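Local coordinates for protein diaminopimelate decarboxylase (Aquifex aeolicus, PDB 2P3E) that probably catalyses the pyridoxal-phosphate-dependent decarboxylation of meso-diaminopimelate to L-lysine, the last step of lysine biosynthesis, at residues 296-299 and 304-307; 5-10 and 370-375. One frame throughout, in Å; residues are numbered along the deposited sequence.

In the fold
Both contacts involve the mixed beta sheet that accompanies the pyridoxal-binding TIM barrel in this decarboxylase family. Interaction 2 pairs the N-terminal residues 5-10, at the end of helix 3-7, with residues 370-375, where strand 368-371 runs out. Interaction 1 lies between these two along the chain and is local: it joins strands 289-301 and 304-309 of one hairpin. The centres are 24 Å apart, and the nearest atoms are about 10 Å apart. Strands 289-301 and 368-371 are neighbours, so both contacts reach the same sheet, interaction 2 through the chain just past strand 368-371. The hairpin end meets the second subunit of the homodimer, while interaction 2 lies near Arg318 and Arg282, which probably bind substrate.

Interaction 1. Residues 296-299 and 304-307; sequences QFLK and KHFI
Residues 296-299 and 304-307 run antiparallel, with axes 4.9 Å apart at closest approach. Lys299 and Phe306 form the hydrogen-bonded pair. Lys299 N donates to Phe306 O (3.0 Å), and Phe306 N donates to Lys299 O (2.7 Å). The second bond is straighter at the acceptor, with a C=O...N angle of 164°. Leu298 and Ile307 form the adjoining non-hydrogen-bonded pair, and Leu298 CA makes a CA-H...O contact with Phe306 O at 3.4 Å. This is the beta hairpin of strands 289-301 and 304-309. A classic bulge interrupts it where Gln296 and Phe297 both face Ile308. On one face, Leu298 and Ile307 lie side by side, with Leu298 CD2 3.9 Å from Ile307 CG1. The His305 ring reaches Leu298 because CG is anti to the backbone N (chi1 -174°); its CE1 lies 3.9 Å from Leu298 CB. His305 ND1 is hydrogen-bonded to Asp300 OD1, which probably limits how the ring can turn. With an alanine in place of His305, Asp300 would probably lose this partner and Leu298 the ring packed against its CB and CD2. On the other face, the Phe306 ring turns its edge to Lys299 O. Lys299 NZ is hydrogen-bonded to the backbone oxygens of Glu130, Lys175 and Gly177 of the second subunit.

Interaction 2. Residues 5-10 and 370-375; sequences KEYNPY and AVLSAG
Tyr7 and Leu372 make the apolar part of this contact. Leu372 CD1 sits over one face of the Tyr7 ring in a CH-pi contact, 3.9 Å from the ring centroid and 22° off the ring normal. The methyl is displaced toward the CG and CD2 rim, and its distance to Tyr7 CD2 is 3.7 Å. The two side chains cross at about a right angle. With CG anti to the carbonyl carbon (chi1 -76°), the Tyr7 ring extends from the end of helix 3-7 to lie against Leu372 and Ser373.

Polar groups lie beside this packing. Ser373 OG approaches the ring obliquely, 3.7 Å from Tyr7 CD1, and is hydrogen-bonded to Asn287 OD1. Tyr7 OH is hydrogen-bonded to Tyr249 O, and Lys248 adds a cation-pi contact to the ring.

Within residues 5-10, Asn8 OD1 accepts from Tyr10 N at 2.9 Å, an Asx turn just after the helix.

The Ser373 side chain is about 6 Å from that of Arg318, so the contact packs beside the probable substrate site. The two segments touch by shape and dispersion, so their mutual placement probably depends also on the hydrogen bonds that tie Tyr7 to Tyr249 and Ser373 to Asn287.

Interaction 1. Residues 296-299 and 304-307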
ATOM      1  N   GLN B 296     -18.814  11.359  -4.284  1.00 16.48           N
ATOM      2  CA  GLN B 296     -18.503  12.735  -3.924  1.00 16.77           C
ATOM      3  C   GLN B 296     -18.788  13.664  -5.094  1.00 18.39           C
ATOM      4  O   GLN B 296     -19.469  14.673  -4.916  1.00 18.61           O
ATOM      5  CB  GLN B 296     -17.040  12.862  -3.487  1.00 17.37           C
ATOM      6  CG  GLN B 296     -16.658  11.980  -2.307  1.00 16.07           C
ATOM      7  CD  GLN B 296     -17.566  12.164  -1.104  1.00 18.46           C
ATOM      8  OE1 GLN B 296     -17.719  13.275  -0.588  1.00 18.71           O
ATOM      9  NE2 GLN B 296     -18.181  11.074  -0.652  1.00 17.52           N
ATOM     10  N   PHE B 297     -18.290  13.316  -6.285  1.00 18.82           N
ATOM     11  CA  PHE B 297     -18.477  14.155  -7.477  1.00 19.89           C
ATOM     12  C   PHE B 297     -18.724  13.314  -8.727  1.00 20.12           C
ATOM     13  O   PHE B 297     -18.228  12.185  -8.836  1.00 19.22           O
ATOM     14  CB  PHE B 297     -17.252  15.046  -7.743  1.00 20.17           C
ATOM     15  CG  PHE B 297     -16.846  15.894  -6.578  1.00 19.87           C
ATOM     16  CD1 PHE B 297     -17.541  17.054  -6.265  1.00 21.62           C
ATOM     17  CD2 PHE B 297     -15.767  15.525  -5.788  1.00 20.21           C
ATOM     18  CE1 PHE B 297     -17.158  17.840  -5.159  1.00 22.58           C
ATOM     19  CE2 PHE B 297     -15.378  16.305  -4.696  1.00 21.87           C
ATOM     20  CZ  PHE B 297     -16.079  17.467  -4.388  1.00 20.76           C
ATOM     21  N   LEU B 298     -19.492  13.883  -9.660  1.00 20.68           N
ATOM     22  CA  LEU B 298     -19.532  13.417 -11.053  1.00 20.94           C
ATOM     23  C   LEU B 298     -18.829  14.452 -11.910  1.00 21.81           C
ATOM     24  O   LEU B 298     -18.974  15.657 -11.682  1.00 21.47           O
ATOM     25  CB  LEU B 298     -20.972  13.239 -11.555  1.00 21.05           C
ATOM     26  CG  LEU B 298     -21.915  12.355 -10.729  1.00 21.42           C
ATOM     27  CD1 LEU B 298     -23.329  12.418 -11.309  1.00 22.22           C
ATOM     28  CD2 LEU B 298     -21.436  10.893 -10.654  1.00 21.99           C
ATOM     29  N   LYS B 299     -18.066  13.976 -12.889  1.00 22.48           N
ATOM     30  CA  LYS B 299     -17.263  14.831 -13.750  1.00 23.44           C
ATOM     31  C   LYS B 299     -17.169  14.183 -15.135  1.00 24.67           C
ATOM     32  O   LYS B 299     -16.814  13.000 -15.256  1.00 23.64           O
ATOM     33  CB  LYS B 299     -15.857  14.999 -13.153  1.00 23.78           C
ATOM     34  CG  LYS B 299     -14.799  15.435 -14.119  1.00 24.91           C
ATOM     35  CD  LYS B 299     -13.504  15.748 -13.428  1.00 25.29           C
ATOM     36  CE  LYS B 299     -12.549  16.434 -14.400  1.00 26.22           C
ATOM     37  NZ  LYS B 299     -11.250  16.802 -13.724  1.00 25.53           N
ATOM     38  N   LYS B 304     -15.550  10.740 -21.532  1.00 28.45           N
ATOM     39  CA  LYS B 304     -15.534   9.904 -20.324  1.00 27.58           C
ATOM     40  C   LYS B 304     -16.397  10.460 -19.196  1.00 26.43           C
ATOM     41  O   LYS B 304     -16.447  11.678 -18.980  1.00 25.54           O
ATOM     42  CB  LYS B 304     -14.106   9.691 -19.814  1.00 27.65           C
ATOM     43  CG  LYS B 304     -13.223   8.866 -20.731  1.00 29.51           C
ATOM     44  CD  LYS B 304     -11.779   8.839 -20.245  1.00 31.60           C
ATOM     45  CE  LYS B 304     -11.544   7.772 -19.186  1.00 34.50           C
ATOM     46  NZ  LYS B 304     -11.994   6.431 -19.668  1.00 37.23           N
ATOM     47  N   HIS B 305     -17.076   9.549 -18.499  1.00 24.91           N
ATOM     48  CA  HIS B 305     -17.815   9.866 -17.293  1.00 23.88           C
ATOM     49  C   HIS B 305     -16.996   9.357 -16.102  1.00 23.02           C
ATOM     50  O   HIS B 305     -16.630   8.191 -16.052  1.00 22.44           O
ATOM     51  CB  HIS B 305     -19.216   9.240 -17.326  1.00 24.09           C
ATOM     52  CG  HIS B 305     -20.097   9.639 -16.173  1.00 26.54           C
ATOM     53  ND1 HIS B 305     -20.312  10.953 -15.813  0.50 27.46           N
ATOM     54  CD2 HIS B 305     -20.843   8.893 -15.318  1.00 29.51           C
ATOM     55  CE1 HIS B 305     -21.137  11.000 -14.781  1.00 29.02           C
ATOM     56  NE2 HIS B 305     -21.489   9.764 -14.470  1.00 28.96           N
ATOM     57  N   PHE B 306     -16.695  10.259 -15.166  1.00 21.63           N
ATOM     58  CA  PHE B 306     -16.031   9.899 -13.919  1.00 20.46           C
ATOM     59  C   PHE B 306     -17.024   9.985 -12.764  1.00 19.72           C
ATOM     60  O   PHE B 306     -17.781  10.971 -12.636  1.00 19.66           O
ATOM     61  CB  PHE B 306     -14.813  10.803 -13.658  1.00 19.63           C
ATOM     62  CG  PHE B 306     -13.728  10.683 -14.696  1.00 20.42           C
ATOM     63  CD1 PHE B 306     -12.685   9.771 -14.536  1.00 19.65           C
ATOM     64  CD2 PHE B 306     -13.733  11.491 -15.833  1.00 19.91           C
ATOM     65  CE1 PHE B 306     -11.678   9.661 -15.494  1.00 19.81           C
ATOM     66  CE2 PHE B 306     -12.726  11.384 -16.794  1.00 20.72           C
ATOM     67  CZ  PHE B 306     -11.693  10.469 -16.615  1.00 20.28           C
ATOM     68  N   ILE B 307     -17.018   8.942 -11.937  1.00 18.04           N
ATOM     69  CA  ILE B 307     -17.762   8.901 -10.687  1.00 17.13           C
ATOM     70  C   ILE B 307     -16.685   8.893  -9.593  1.00 16.95           C
ATOM     71  O   ILE B 307     -15.987   7.892  -9.400  1.00 15.23           O
ATOM     72  CB  ILE B 307     -18.645   7.638 -10.600  1.00 17.74           C
ATOM     73  CG1 ILE B 307     -19.691   7.634 -11.741  1.00 17.79           C
ATOM     74  CG2 ILE B 307     -19.307   7.510  -9.225  1.00 18.63           C
ATOM     75  CD1 ILE B 307     -20.558   6.382 -11.807  1.00 17.51           C
TER

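Interaction 2. Residues 5-10 and 370-375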
ATOM      1  N   LYS B   5     -26.200 -13.254  -5.256  1.00 26.82           N
ATOM      2  CA  LYS B   5     -26.079 -14.421  -4.372  1.00 26.58           C
ATOM      3  C   LYS B   5     -24.955 -15.391  -4.750  1.00 25.54           C
ATOM      4  O   LYS B   5     -24.460 -16.136  -3.897  1.00 25.69           O
ATOM      5  CB  LYS B   5     -27.430 -15.148  -4.239  1.00 26.96           C
ATOM      6  CG  LYS B   5     -28.467 -14.342  -3.434  1.00 28.24           C
ATOM      7  CD  LYS B   5     -29.852 -14.980  -3.492  1.00 30.25           C
ATOM      8  CE  LYS B   5     -30.944 -13.969  -3.118  1.00 33.95           C
ATOM      9  NZ  LYS B   5     -31.287 -13.964  -1.668  1.00 37.22           N
ATOM     10  N   GLU B   6     -24.554 -15.378  -6.021  1.00 24.35           N
ATOM     11  CA  GLU B   6     -23.387 -16.128  -6.474  1.00 23.74           C
ATOM     12  C   GLU B   6     -22.115 -15.597  -5.830  1.00 22.63           C
ATOM     13  O   GLU B   6     -21.189 -16.362  -5.567  1.00 22.33           O
ATOM     14  CB  GLU B   6     -23.245 -16.086  -7.994  1.00 23.73           C
ATOM     15  CG  GLU B   6     -24.336 -16.877  -8.741  1.00 25.73           C
ATOM     16  CD  GLU B   6     -24.223 -16.737 -10.242  1.00 26.04           C
ATOM     17  OE1 GLU B   6     -23.424 -15.917 -10.738  1.00 26.45           O
ATOM     18  OE2 GLU B   6     -24.958 -17.457 -10.944  1.00 30.81           O
ATOM     19  N   TYR B   7     -22.074 -14.287  -5.589  1.00 20.83           N
ATOM     20  CA  TYR B   7     -20.965 -13.681  -4.853  1.00 19.67           C
ATOM     21  C   TYR B   7     -21.044 -14.032  -3.378  1.00 19.51           C
ATOM     22  O   TYR B   7     -20.085 -14.553  -2.793  1.00 18.82           O
ATOM     23  CB  TYR B   7     -20.950 -12.159  -5.056  1.00 19.18           C
ATOM     24  CG  TYR B   7     -20.428 -11.746  -6.401  1.00 18.86           C
ATOM     25  CD1 TYR B   7     -19.060 -11.729  -6.654  1.00 17.35           C
ATOM     26  CD2 TYR B   7     -21.301 -11.372  -7.432  1.00 17.15           C
ATOM     27  CE1 TYR B   7     -18.563 -11.382  -7.885  1.00 16.29           C
ATOM     28  CE2 TYR B   7     -20.817 -11.008  -8.676  1.00 17.82           C
ATOM     29  CZ  TYR B   7     -19.439 -11.001  -8.893  1.00 17.35           C
ATOM     30  OH  TYR B   7     -18.919 -10.630 -10.099  1.00 16.89           O
ATOM     31  N   ASN B   8     -22.210 -13.778  -2.782  1.00 19.22           N
ATOM     32  CA  ASN B   8     -22.422 -13.987  -1.357  1.00 19.77           C
ATOM     33  C   ASN B   8     -23.926 -14.191  -1.136  1.00 20.63           C
ATOM     34  O   ASN B   8     -24.717 -13.279  -1.399  1.00 21.01           O
ATOM     35  CB  ASN B   8     -21.897 -12.785  -0.546  1.00 18.52           C
ATOM     36  CG  ASN B   8     -21.924 -13.018   0.963  1.00 19.14           C
ATOM     37  OD1 ASN B   8     -22.873 -13.598   1.501  1.00 17.89           O
ATOM     38  ND2 ASN B   8     -20.873 -12.554   1.664  1.00 16.27           N
ATOM     39  N   PRO B   9     -24.324 -15.386  -0.672  1.00 21.66           N
ATOM     40  CA  PRO B   9     -25.770 -15.647  -0.602  1.00 22.58           C
ATOM     41  C   PRO B   9     -26.470 -14.882   0.521  1.00 22.79           C
ATOM     42  O   PRO B   9     -27.698 -14.939   0.617  1.00 22.67           O
ATOM     43  CB  PRO B   9     -25.839 -17.160  -0.371  1.00 22.69           C
ATOM     44  CG  PRO B   9     -24.586 -17.495   0.307  1.00 22.52           C
ATOM     45  CD  PRO B   9     -23.539 -16.543  -0.216  1.00 21.24           C
ATOM     46  N   TYR B  10     -25.702 -14.155   1.339  1.00 23.03           N
ATOM     47  CA  TYR B  10     -26.276 -13.272   2.362  1.00 23.83           C
ATOM     48  C   TYR B  10     -26.543 -11.855   1.853  1.00 24.08           C
ATOM     49  O   TYR B  10     -27.079 -11.032   2.585  1.00 23.45           O
ATOM     50  CB  TYR B  10     -25.416 -13.265   3.626  1.00 24.20           C
ATOM     51  CG  TYR B  10     -25.424 -14.605   4.308  1.00 26.15           C
ATOM     52  CD1 TYR B  10     -26.498 -14.963   5.136  1.00 28.00           C
ATOM     53  CD2 TYR B  10     -24.396 -15.528   4.105  1.00 26.11           C
ATOM     54  CE1 TYR B  10     -26.548 -16.181   5.746  1.00 27.94           C
ATOM     55  CE2 TYR B  10     -24.434 -16.773   4.726  1.00 26.95           C
ATOM     56  CZ  TYR B  10     -25.524 -17.082   5.550  1.00 27.77           C
ATOM     57  OH  TYR B  10     -25.622 -18.290   6.195  1.00 28.43           O
ATOM     58  N   ALA B 370     -21.401  -0.375  -3.471  1.00 14.64           N
ATOM     59  CA  ALA B 370     -20.794  -1.553  -2.869  1.00 14.89           C
ATOM     60  C   ALA B 370     -19.784  -2.190  -3.816  1.00 14.66           C
ATOM     61  O   ALA B 370     -20.124  -2.565  -4.943  1.00 14.10           O
ATOM     62  CB  ALA B 370     -21.866  -2.576  -2.463  1.00 15.22           C
ATOM     63  N   VAL B 371     -18.540  -2.289  -3.351  1.00 13.32           N
ATOM     64  CA  VAL B 371     -17.461  -2.952  -4.080  1.00 13.00           C
ATOM     65  C   VAL B 371     -17.353  -4.374  -3.521  1.00 12.96           C
ATOM     66  O   VAL B 371     -17.045  -4.568  -2.336  1.00 12.47           O
ATOM     67  CB  VAL B 371     -16.090  -2.200  -3.930  1.00 12.45           C
ATOM     68  CG1 VAL B 371     -14.989  -2.875  -4.762  1.00 12.74           C
ATOM     69  CG2 VAL B 371     -16.234  -0.705  -4.319  1.00 13.01           C
ATOM     70  N   LEU B 372     -17.622  -5.373  -4.367  1.00 12.36           N
ATOM     71  CA  LEU B 372     -17.710  -6.754  -3.865  1.00 13.01           C
ATOM     72  C   LEU B 372     -16.336  -7.410  -3.787  1.00 12.61           C
ATOM     73  O   LEU B 372     -15.364  -6.867  -4.320  1.00 12.06           O
ATOM     74  CB  LEU B 372     -18.658  -7.599  -4.736  1.00 13.64           C
ATOM     75  CG  LEU B 372     -20.094  -7.088  -4.921  1.00 13.19           C
ATOM     76  CD1 LEU B 372     -20.901  -8.146  -5.679  1.00 15.01           C
ATOM     77  CD2 LEU B 372     -20.758  -6.720  -3.585  1.00 13.50           C
ATOM     78  N   SER B 373     -16.265  -8.560  -3.098  1.00 12.65           N
ATOM     79  CA  SER B 373     -15.074  -9.423  -3.128  1.00 12.58           C
ATOM     80  C   SER B 373     -13.858  -8.720  -2.523  1.00 12.17           C
ATOM     81  O   SER B 373     -12.724  -8.904  -2.964  1.00 11.25           O
ATOM     82  CB  SER B 373     -14.764  -9.864  -4.577  1.00 12.99           C
ATOM     83  OG  SER B 373     -15.951 -10.176  -5.302  1.00 15.12           O
ATOM     84  N   ALA B 374     -14.111  -7.948  -1.467  1.00 12.52           N
ATOM     85  CA  ALA B 374     -13.083  -7.086  -0.893  1.00 12.07           C
ATOM     86  C   ALA B 374     -12.564  -7.541   0.474  1.00 11.50           C
ATOM     87  O   ALA B 374     -11.824  -6.801   1.131  1.00 11.09           O
ATOM     88  CB  ALA B 374     -13.574  -5.644  -0.847  1.00 11.75           C
ATOM     89  N   GLY B 375     -12.909  -8.768   0.866  1.00 10.35           N
ATOM     90  CA  GLY B 375     -12.608  -9.283   2.211  1.00 10.20           C
ATOM     91  C   GLY B 375     -11.198  -9.836   2.384  1.00 10.84           C
ATOM     92  O   GLY B 375     -10.709 -10.004   3.513  1.00 10.64           O
TER